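Local coordinates for TsrE (Streptomyces laurentii, PDB 7CWW), which is probably a cyclase acting in the biosynthesis of a thiopeptide antibiotic, at residues L108-L119 against L225-Y236. Residues are numbered along the deposited sequence; the frame is centred on the assembly and turned at random.
Sequences LAENFWTETTPL and LAREWLVRLRDY
Tyr236 fits as a knob among Leu108, Asn111, Phe112 and Glu115, at one end of an antiparallel packing of helix 106-127 on helix 224-245; the axes of 108-119 and 225-236 come within 10.5 Å, their directions 168° apart. Phe112, its CG anti to the backbone N (chi1 -173°), points an edge at the Tyr236 face in a T-shaped pair; Phe112 CD1 stands 3.6 Å above the plane of the Tyr236 ring, over its centre. The far end of the Phe112 ring reaches Trp229, CZ to CZ3 at 3.5 Å, and an aromatic cluster results. The Leu108 and Tyr236 side chains run past each other in opposite directions, with Leu108 CD1 3.7 Å from Tyr236 CE2. On the outer side, Tyr236 OH donates to Glu115 OE1 at 2.6 Å, arriving from above the carboxylate plane. A water bonded to the same OE1 accepts from Arg232 NH1 (2.7 Å), bridging two opposite charges too far apart for a salt bridge. Arg232 NE pairs with Glu228 OE2 at 2.8 Å, which helps hold the guanidinium with one face over Glu115 O. At the other end, Leu119 splits its methyls, CD1 against Leu225 and CD2 against CA and CB of Trp229. Helix 308-326 covers the inner side, where His323 stacks on Trp229 and Tyr319 meets Phe112; helix 131-149 backs Leu233, and strand 39-49 packs on Trp113.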
ATOM      1  N   LEU A 108       3.587  -2.470  16.118  1.00 27.22           N
ATOM      2  CA  LEU A 108       2.895  -1.322  15.545  1.00 28.43           C
ATOM      3  C   LEU A 108       2.141  -1.707  14.276  1.00 23.55           C
ATOM      4  O   LEU A 108       0.994  -1.297  14.091  1.00 28.58           O
ATOM      5  CB  LEU A 108       3.883  -0.190  15.258  1.00 27.38           C
ATOM      6  CG  LEU A 108       3.304   1.219  15.051  1.00 31.08           C
ATOM      7  CD1 LEU A 108       2.597   1.734  16.296  1.00 26.44           C
ATOM      8  CD2 LEU A 108       4.411   2.198  14.667  1.00 33.01           C
ATOM      9  N   ALA A 109       2.764  -2.493  13.390  1.00 24.68           N
ATOM     10  CA  ALA A 109       2.069  -2.916  12.175  1.00 23.50           C
ATOM     11  C   ALA A 109       0.825  -3.733  12.509  1.00 27.34           C
ATOM     12  O   ALA A 109      -0.240  -3.530  11.913  1.00 25.69           O
ATOM     13  CB  ALA A 109       3.011  -3.731  11.266  1.00 21.82           C
ATOM     14  N   GLU A 110       0.940  -4.675  13.453  1.00 26.42           N
ATOM     15  CA  GLU A 110      -0.217  -5.490  13.805  1.00 23.49           C
ATOM     16  C   GLU A 110      -1.297  -4.642  14.460  1.00 21.82           C
ATOM     17  O   GLU A 110      -2.494  -4.877  14.243  1.00 26.52           O
ATOM     18  CB  GLU A 110       0.215  -6.647  14.708  1.00 26.91           C
ATOM     19  CG  GLU A 110       1.119  -7.652  13.985  1.00 21.44           C
ATOM     20  CD  GLU A 110       1.311  -8.938  14.774  1.00 33.39           C
ATOM     21  OE1 GLU A 110       1.066  -8.929  15.996  1.00 32.80           O
ATOM     22  OE2 GLU A 110       1.706  -9.959  14.170  1.00 35.59           O
ATOM     23  N   ASN A 111      -0.887  -3.645  15.250  1.00 26.04           N
ATOM     24  CA  ASN A 111      -1.836  -2.672  15.784  1.00 33.05           C
ATOM     25  C   ASN A 111      -2.560  -1.955  14.659  1.00 28.20           C
ATOM     26  O   ASN A 111      -3.784  -1.783  14.700  1.00 26.89           O
ATOM     27  CB  ASN A 111      -1.118  -1.644  16.664  1.00 35.50           C
ATOM     28  CG  ASN A 111      -0.891  -2.131  18.081  1.00 44.83           C
ATOM     29  OD1 ASN A 111      -1.520  -3.081  18.534  1.00 47.36           O
ATOM     30  ND2 ASN A 111       0.001  -1.462  18.793  1.00 49.31           N
ATOM     31  N   PHE A 112      -1.805  -1.489  13.662  1.00 22.70           N
ATOM     32  CA  PHE A 112      -2.415  -0.753  12.557  1.00 26.23           C
ATOM     33  C   PHE A 112      -3.412  -1.629  11.801  1.00 22.13           C
ATOM     34  O   PHE A 112      -4.532  -1.200  11.495  1.00 26.77           O
ATOM     35  CB  PHE A 112      -1.329  -0.233  11.610  1.00 27.72           C
ATOM     36  CG  PHE A 112      -1.862   0.672  10.536  1.00 27.36           C
ATOM     37  CD1 PHE A 112      -2.245   1.979  10.843  1.00 24.49           C
ATOM     38  CD2 PHE A 112      -2.028   0.201   9.236  1.00 29.20           C
ATOM     39  CE1 PHE A 112      -2.768   2.809   9.870  1.00 29.59           C
ATOM     40  CE2 PHE A 112      -2.550   1.033   8.236  1.00 24.94           C
ATOM     41  CZ  PHE A 112      -2.920   2.336   8.556  1.00 23.56           C
ATOM     42  N   TRP A 113      -3.012  -2.861  11.481  1.00 23.74           N
ATOM     43  CA  TRP A 113      -3.890  -3.772  10.751  1.00 24.82           C
ATOM     44  C   TRP A 113      -5.160  -4.075  11.543  1.00 26.06           C
ATOM     45  O   TRP A 113      -6.258  -4.107  10.978  1.00 24.46           O
ATOM     46  CB  TRP A 113      -3.134  -5.067  10.428  1.00 21.36           C
ATOM     47  CG  TRP A 113      -2.097  -4.904   9.327  1.00 22.03           C
ATOM     48  CD1 TRP A 113      -2.134  -4.010   8.289  1.00 23.51           C
ATOM     49  CD2 TRP A 113      -0.870  -5.635   9.181  1.00 25.33           C
ATOM     50  NE1 TRP A 113      -1.012  -4.155   7.500  1.00 26.06           N
ATOM     51  CE2 TRP A 113      -0.225  -5.148   8.024  1.00 26.78           C
ATOM     52  CE3 TRP A 113      -0.269  -6.669   9.904  1.00 23.20           C
ATOM     53  CZ2 TRP A 113       0.998  -5.657   7.581  1.00 28.29           C
ATOM     54  CZ3 TRP A 113       0.948  -7.164   9.473  1.00 22.57           C
ATOM     55  CH2 TRP A 113       1.566  -6.667   8.312  1.00 23.12           C
ATOM     56  N   THR A 114      -5.025  -4.314  12.854  1.00 22.53           N
ATOM     57  CA  THR A 114      -6.193  -4.560  13.698  1.00 24.94           C
ATOM     58  C   THR A 114      -7.132  -3.360  13.675  1.00 28.05           C
ATOM     59  O   THR A 114      -8.344  -3.500  13.474  1.00 29.58           O
ATOM     60  CB  THR A 114      -5.738  -4.858  15.135  1.00 25.32           C
ATOM     61  OG1 THR A 114      -4.864  -5.992  15.137  1.00 28.00           O
ATOM     62  CG2 THR A 114      -6.926  -5.127  16.076  1.00 24.43           C
ATOM     63  N   GLU A 115      -6.584  -2.160  13.861  1.00 26.11           N
ATOM     64  CA  GLU A 115      -7.449  -0.993  13.962  1.00 26.18           C
ATOM     65  C   GLU A 115      -8.067  -0.602  12.630  1.00 25.09           C
ATOM     66  O   GLU A 115      -9.105   0.065  12.625  1.00 27.24           O
ATOM     67  CB  GLU A 115      -6.665   0.180  14.548  1.00 27.62           C
ATOM     68  CG  GLU A 115      -6.222  -0.090  15.976  1.00 34.99           C
ATOM     69  CD  GLU A 115      -5.730   1.156  16.680  1.00 45.28           C
ATOM     70  OE1 GLU A 115      -5.089   2.010  16.019  1.00 35.94           O
ATOM     71  OE2 GLU A 115      -5.974   1.267  17.898  1.00 52.60           O
ATOM     72  N   THR A 116      -7.456  -0.979  11.503  1.00 24.21           N
ATOM     73  CA  THR A 116      -8.024  -0.667  10.197  1.00 21.82           C
ATOM     74  C   THR A 116      -8.787  -1.834   9.589  1.00 23.40           C
ATOM     75  O   THR A 116      -9.238  -1.727   8.447  1.00 25.72           O
ATOM     76  CB  THR A 116      -6.929  -0.213   9.220  1.00 23.01           C
ATOM     77  OG1 THR A 116      -5.926  -1.231   9.111  1.00 23.56           O
ATOM     78  CG2 THR A 116      -6.285   1.077   9.701  1.00 28.26           C
ATOM     79  N   THR A 117      -8.935  -2.945  10.314  1.00 22.96           N
ATOM     80  CA  THR A 117      -9.771  -4.044   9.825  1.00 25.03           C
ATOM     81  C   THR A 117     -11.234  -3.635   9.635  1.00 25.36           C
ATOM     82  O   THR A 117     -11.807  -3.968   8.582  1.00 27.30           O
ATOM     83  CB  THR A 117      -9.637  -5.244  10.771  1.00 27.81           C
ATOM     84  OG1 THR A 117      -8.303  -5.786  10.679  1.00 26.37           O
ATOM     85  CG2 THR A 117     -10.663  -6.335  10.413  1.00 31.17           C
ATOM     86  N   PRO A 118     -11.893  -2.932  10.567  1.00 25.95           N
ATOM     87  CA  PRO A 118     -13.260  -2.457  10.259  1.00 30.25           C
ATOM     88  C   PRO A 118     -13.339  -1.621   8.992  1.00 29.57           C
ATOM     89  O   PRO A 118     -14.288  -1.780   8.211  1.00 29.86           O
ATOM     90  CB  PRO A 118     -13.643  -1.632  11.504  1.00 31.60           C
ATOM     91  CG  PRO A 118     -12.887  -2.292  12.624  1.00 30.44           C
ATOM     92  CD  PRO A 118     -11.564  -2.748  11.998  1.00 26.42           C
ATOM     93  N   LEU A 119     -12.371  -0.728   8.767  1.00 29.83           N
ATOM     94  CA  LEU A 119     -12.371   0.082   7.550  1.00 24.19           C
ATOM     95  C   LEU A 119     -12.234  -0.791   6.317  1.00 21.94           C
ATOM     96  O   LEU A 119     -12.959  -0.614   5.327  1.00 25.43           O
ATOM     97  CB  LEU A 119     -11.229   1.106   7.588  1.00 26.28           C
ATOM     98  CG  LEU A 119     -10.956   1.811   6.254  1.00 31.01           C
ATOM     99  CD1 LEU A 119     -12.116   2.738   5.869  1.00 28.78           C
ATOM    100  CD2 LEU A 119      -9.639   2.602   6.322  1.00 28.85           C
ATOM    101  N   LEU A 225     -14.780   7.113   3.333  1.00 29.70           N
ATOM    102  CA  LEU A 225     -13.839   6.005   3.480  1.00 32.32           C
ATOM    103  C   LEU A 225     -12.397   6.502   3.437  1.00 31.19           C
ATOM    104  O   LEU A 225     -11.542   6.027   4.197  1.00 30.58           O
ATOM    105  CB  LEU A 225     -14.088   4.960   2.390  1.00 33.64           C
ATOM    106  CG  LEU A 225     -15.393   4.168   2.505  1.00 36.71           C
ATOM    107  CD1 LEU A 225     -15.621   3.253   1.294  1.00 35.15           C
ATOM    108  CD2 LEU A 225     -15.377   3.359   3.797  1.00 34.23           C
ATOM    109  N   ALA A 226     -12.100   7.432   2.528  1.00 28.64           N
ATOM    110  CA  ALA A 226     -10.747   7.977   2.468  1.00 27.49           C
ATOM    111  C   ALA A 226     -10.426   8.718   3.749  1.00 26.80           C
ATOM    112  O   ALA A 226      -9.319   8.592   4.292  1.00 27.71           O
ATOM    113  CB  ALA A 226     -10.592   8.907   1.262  1.00 25.06           C
ATOM    114  N   ARG A 227     -11.396   9.486   4.254  1.00 27.85           N
ATOM    115  CA  ARG A 227     -11.184  10.250   5.474  1.00 27.74           C
ATOM    116  C   ARG A 227     -10.775   9.337   6.621  1.00 27.07           C
ATOM    117  O   ARG A 227      -9.823   9.631   7.354  1.00 27.50           O
ATOM    118  CB  ARG A 227     -12.455  11.024   5.827  1.00 28.54           C
ATOM    119  CG  ARG A 227     -12.274  12.064   6.919  1.00 28.70           C
ATOM    120  CD  ARG A 227     -13.614  12.765   7.226  1.00 26.82           C
ATOM    121  NE  ARG A 227     -13.543  13.562   8.448  1.00 45.67           N
ATOM    122  CZ  ARG A 227     -14.584  13.815   9.240  1.00 63.78           C
ATOM    123  NH1 ARG A 227     -15.785  13.327   8.947  1.00 70.93           N
ATOM    124  NH2 ARG A 227     -14.426  14.556  10.330  1.00 65.44           N
ATOM    125  N   GLU A 228     -11.494   8.225   6.795  1.00 26.71           N
ATOM    126  CA  GLU A 228     -11.172   7.301   7.884  1.00 29.24           C
ATOM    127  C   GLU A 228      -9.783   6.707   7.698  1.00 30.34           C
ATOM    128  O   GLU A 228      -9.014   6.592   8.663  1.00 28.54           O
ATOM    129  CB  GLU A 228     -12.237   6.195   7.976  1.00 31.22           C
ATOM    130  CG  GLU A 228     -12.079   5.216   9.147  1.00 38.42           C
ATOM    131  CD  GLU A 228     -12.410   5.851  10.503  1.00 50.33           C
ATOM    132  OE1 GLU A 228     -12.952   6.980  10.530  1.00 54.61           O
ATOM    133  OE2 GLU A 228     -12.131   5.216  11.545  1.00 55.20           O
ATOM    134  N   TRP A 229      -9.439   6.331   6.463  1.00 27.66           N
ATOM    135  CA  TRP A 229      -8.077   5.875   6.190  1.00 26.68           C
ATOM    136  C   TRP A 229      -7.058   6.937   6.576  1.00 31.23           C
ATOM    137  O   TRP A 229      -6.074   6.643   7.268  1.00 28.24           O
ATOM    138  CB  TRP A 229      -7.910   5.515   4.715  1.00 26.81           C
ATOM    139  CG  TRP A 229      -6.449   5.405   4.340  1.00 29.73           C
ATOM    140  CD1 TRP A 229      -5.700   6.329   3.661  1.00 26.34           C
ATOM    141  CD2 TRP A 229      -5.560   4.309   4.640  1.00 26.20           C
ATOM    142  NE1 TRP A 229      -4.403   5.867   3.519  1.00 29.25           N
ATOM    143  CE2 TRP A 229      -4.291   4.643   4.124  1.00 28.19           C
ATOM    144  CE3 TRP A 229      -5.712   3.095   5.323  1.00 25.14           C
ATOM    145  CZ2 TRP A 229      -3.180   3.781   4.230  1.00 26.07           C
ATOM    146  CZ3 TRP A 229      -4.605   2.248   5.440  1.00 28.55           C
ATOM    147  CH2 TRP A 229      -3.356   2.600   4.886  1.00 27.43           C
ATOM    148  N   LEU A 230      -7.280   8.190   6.135  1.00 23.46           N
ATOM    149  CA  LEU A 230      -6.280   9.236   6.345  1.00 23.14           C
ATOM    150  C   LEU A 230      -6.076   9.522   7.825  1.00 27.23           C
ATOM    151  O   LEU A 230      -4.931   9.642   8.277  1.00 27.23           O
ATOM    152  CB  LEU A 230      -6.685  10.532   5.622  1.00 24.09           C
ATOM    153  CG  LEU A 230      -6.739  10.356   4.104  1.00 27.78           C
ATOM    154  CD1 LEU A 230      -7.627  11.421   3.465  1.00 25.58           C
ATOM    155  CD2 LEU A 230      -5.332  10.327   3.483  1.00 25.58           C
ATOM    156  N   VAL A 231      -7.165   9.655   8.594  1.00 24.93           N
ATOM    157  CA  VAL A 231      -7.003  10.043   9.995  1.00 29.18           C
ATOM    158  C   VAL A 231      -6.297   8.931  10.770  1.00 26.63           C
ATOM    159  O   VAL A 231      -5.462   9.201  11.643  1.00 28.35           O
ATOM    160  CB  VAL A 231      -8.354  10.440  10.639  1.00 40.99           C
ATOM    161  CG1 VAL A 231      -8.956  11.657   9.918  1.00 43.35           C
ATOM    162  CG2 VAL A 231      -9.343   9.288  10.633  1.00 54.98           C
ATOM    163  N   ARG A 232      -6.605   7.671  10.460  1.00 27.14           N
ATOM    164  CA  ARG A 232      -5.938   6.571  11.153  1.00 28.43           C
ATOM    165  C   ARG A 232      -4.456   6.505  10.793  1.00 22.79           C
ATOM    166  O   ARG A 232      -3.601   6.406  11.679  1.00 28.08           O
ATOM    167  CB  ARG A 232      -6.650   5.264  10.837  1.00 29.51           C
ATOM    168  CG  ARG A 232      -8.034   5.224  11.458  1.00 34.23           C
ATOM    169  CD  ARG A 232      -8.525   3.813  11.675  1.00 30.83           C
ATOM    170  NE  ARG A 232      -9.852   3.840  12.281  1.00 32.02           N
ATOM    171  CZ  ARG A 232     -10.096   3.653  13.575  1.00 37.47           C
ATOM    172  NH1 ARG A 232      -9.097   3.414  14.419  1.00 34.83           N
ATOM    173  NH2 ARG A 232     -11.345   3.712  14.024  1.00 38.36           N
ATOM    174  N   LEU A 233      -4.122   6.576   9.502  1.00 25.23           N
ATOM    175  CA  LEU A 233      -2.703   6.571   9.141  1.00 27.31           C
ATOM    176  C   LEU A 233      -1.990   7.766   9.749  1.00 23.91           C
ATOM    177  O   LEU A 233      -0.882   7.641  10.280  1.00 26.03           O
ATOM    178  CB  LEU A 233      -2.520   6.562   7.622  1.00 25.94           C
ATOM    179  CG  LEU A 233      -1.079   6.443   7.108  1.00 27.69           C
ATOM    180  CD1 LEU A 233      -0.395   5.096   7.503  1.00 23.09           C
ATOM    181  CD2 LEU A 233      -1.033   6.639   5.581  1.00 24.03           C
ATOM    182  N   ARG A 234      -2.624   8.940   9.704  1.00 24.70           N
ATOM    183  CA  ARG A 234      -1.984  10.134  10.238  1.00 24.64           C
ATOM    184  C   ARG A 234      -1.779  10.035  11.746  1.00 29.37           C
ATOM    185  O   ARG A 234      -0.778  10.537  12.267  1.00 30.65           O
ATOM    186  CB  ARG A 234      -2.812  11.364   9.869  1.00 27.64           C
ATOM    187  CG  ARG A 234      -2.197  12.685  10.299  1.00 31.91           C
ATOM    188  CD  ARG A 234      -3.124  13.827   9.908  1.00 28.96           C
ATOM    189  NE  ARG A 234      -4.361  13.836  10.694  1.00 28.50           N
ATOM    190  CZ  ARG A 234      -5.403  14.627  10.434  1.00 33.11           C
ATOM    191  NH1 ARG A 234      -5.369  15.451   9.393  1.00 27.77           N
ATOM    192  NH2 ARG A 234      -6.474  14.607  11.215  1.00 28.34           N
ATOM    193  N   ASP A 235      -2.704   9.383  12.456  1.00 32.49           N
ATOM    194  CA  ASP A 235      -2.529   9.135  13.890  1.00 31.88           C
ATOM    195  C   ASP A 235      -1.284   8.300  14.170  1.00 32.66           C
ATOM    196  O   ASP A 235      -0.698   8.400  15.253  1.00 31.48           O
ATOM    197  CB  ASP A 235      -3.746   8.400  14.452  1.00 33.20           C
ATOM    198  CG  ASP A 235      -4.937   9.308  14.686  1.00 47.10           C
ATOM    199  OD1 ASP A 235      -4.769  10.545  14.674  1.00 47.31           O
ATOM    200  OD2 ASP A 235      -6.047   8.767  14.879  1.00 49.63           O
ATOM    201  N   TYR A 236      -0.889   7.440  13.229  1.00 24.02           N
ATOM    202  CA  TYR A 236       0.281   6.592  13.416  1.00 28.18           C
ATOM    203  C   TYR A 236       1.592   7.276  13.066  1.00 32.58           C
ATOM    204  O   TYR A 236       2.653   6.768  13.444  1.00 34.02           O
ATOM    205  CB  TYR A 236       0.148   5.316  12.569  1.00 25.58           C
ATOM    206  CG  TYR A 236      -0.578   4.228  13.321  1.00 26.96           C
ATOM    207  CD1 TYR A 236      -1.928   4.362  13.635  1.00 27.73           C
ATOM    208  CD2 TYR A 236       0.087   3.088  13.758  1.00 26.70           C
ATOM    209  CE1 TYR A 236      -2.609   3.373  14.348  1.00 30.70           C
ATOM    210  CE2 TYR A 236      -0.591   2.092  14.472  1.00 27.10           C
ATOM    211  CZ  TYR A 236      -1.929   2.252  14.767  1.00 30.02           C
ATOM    212  OH  TYR A 236      -2.604   1.283  15.473  1.00 31.06           O
TER
HETATM  213  O   HOH W   1      -6.364   3.400  14.272  1.00 38.17           O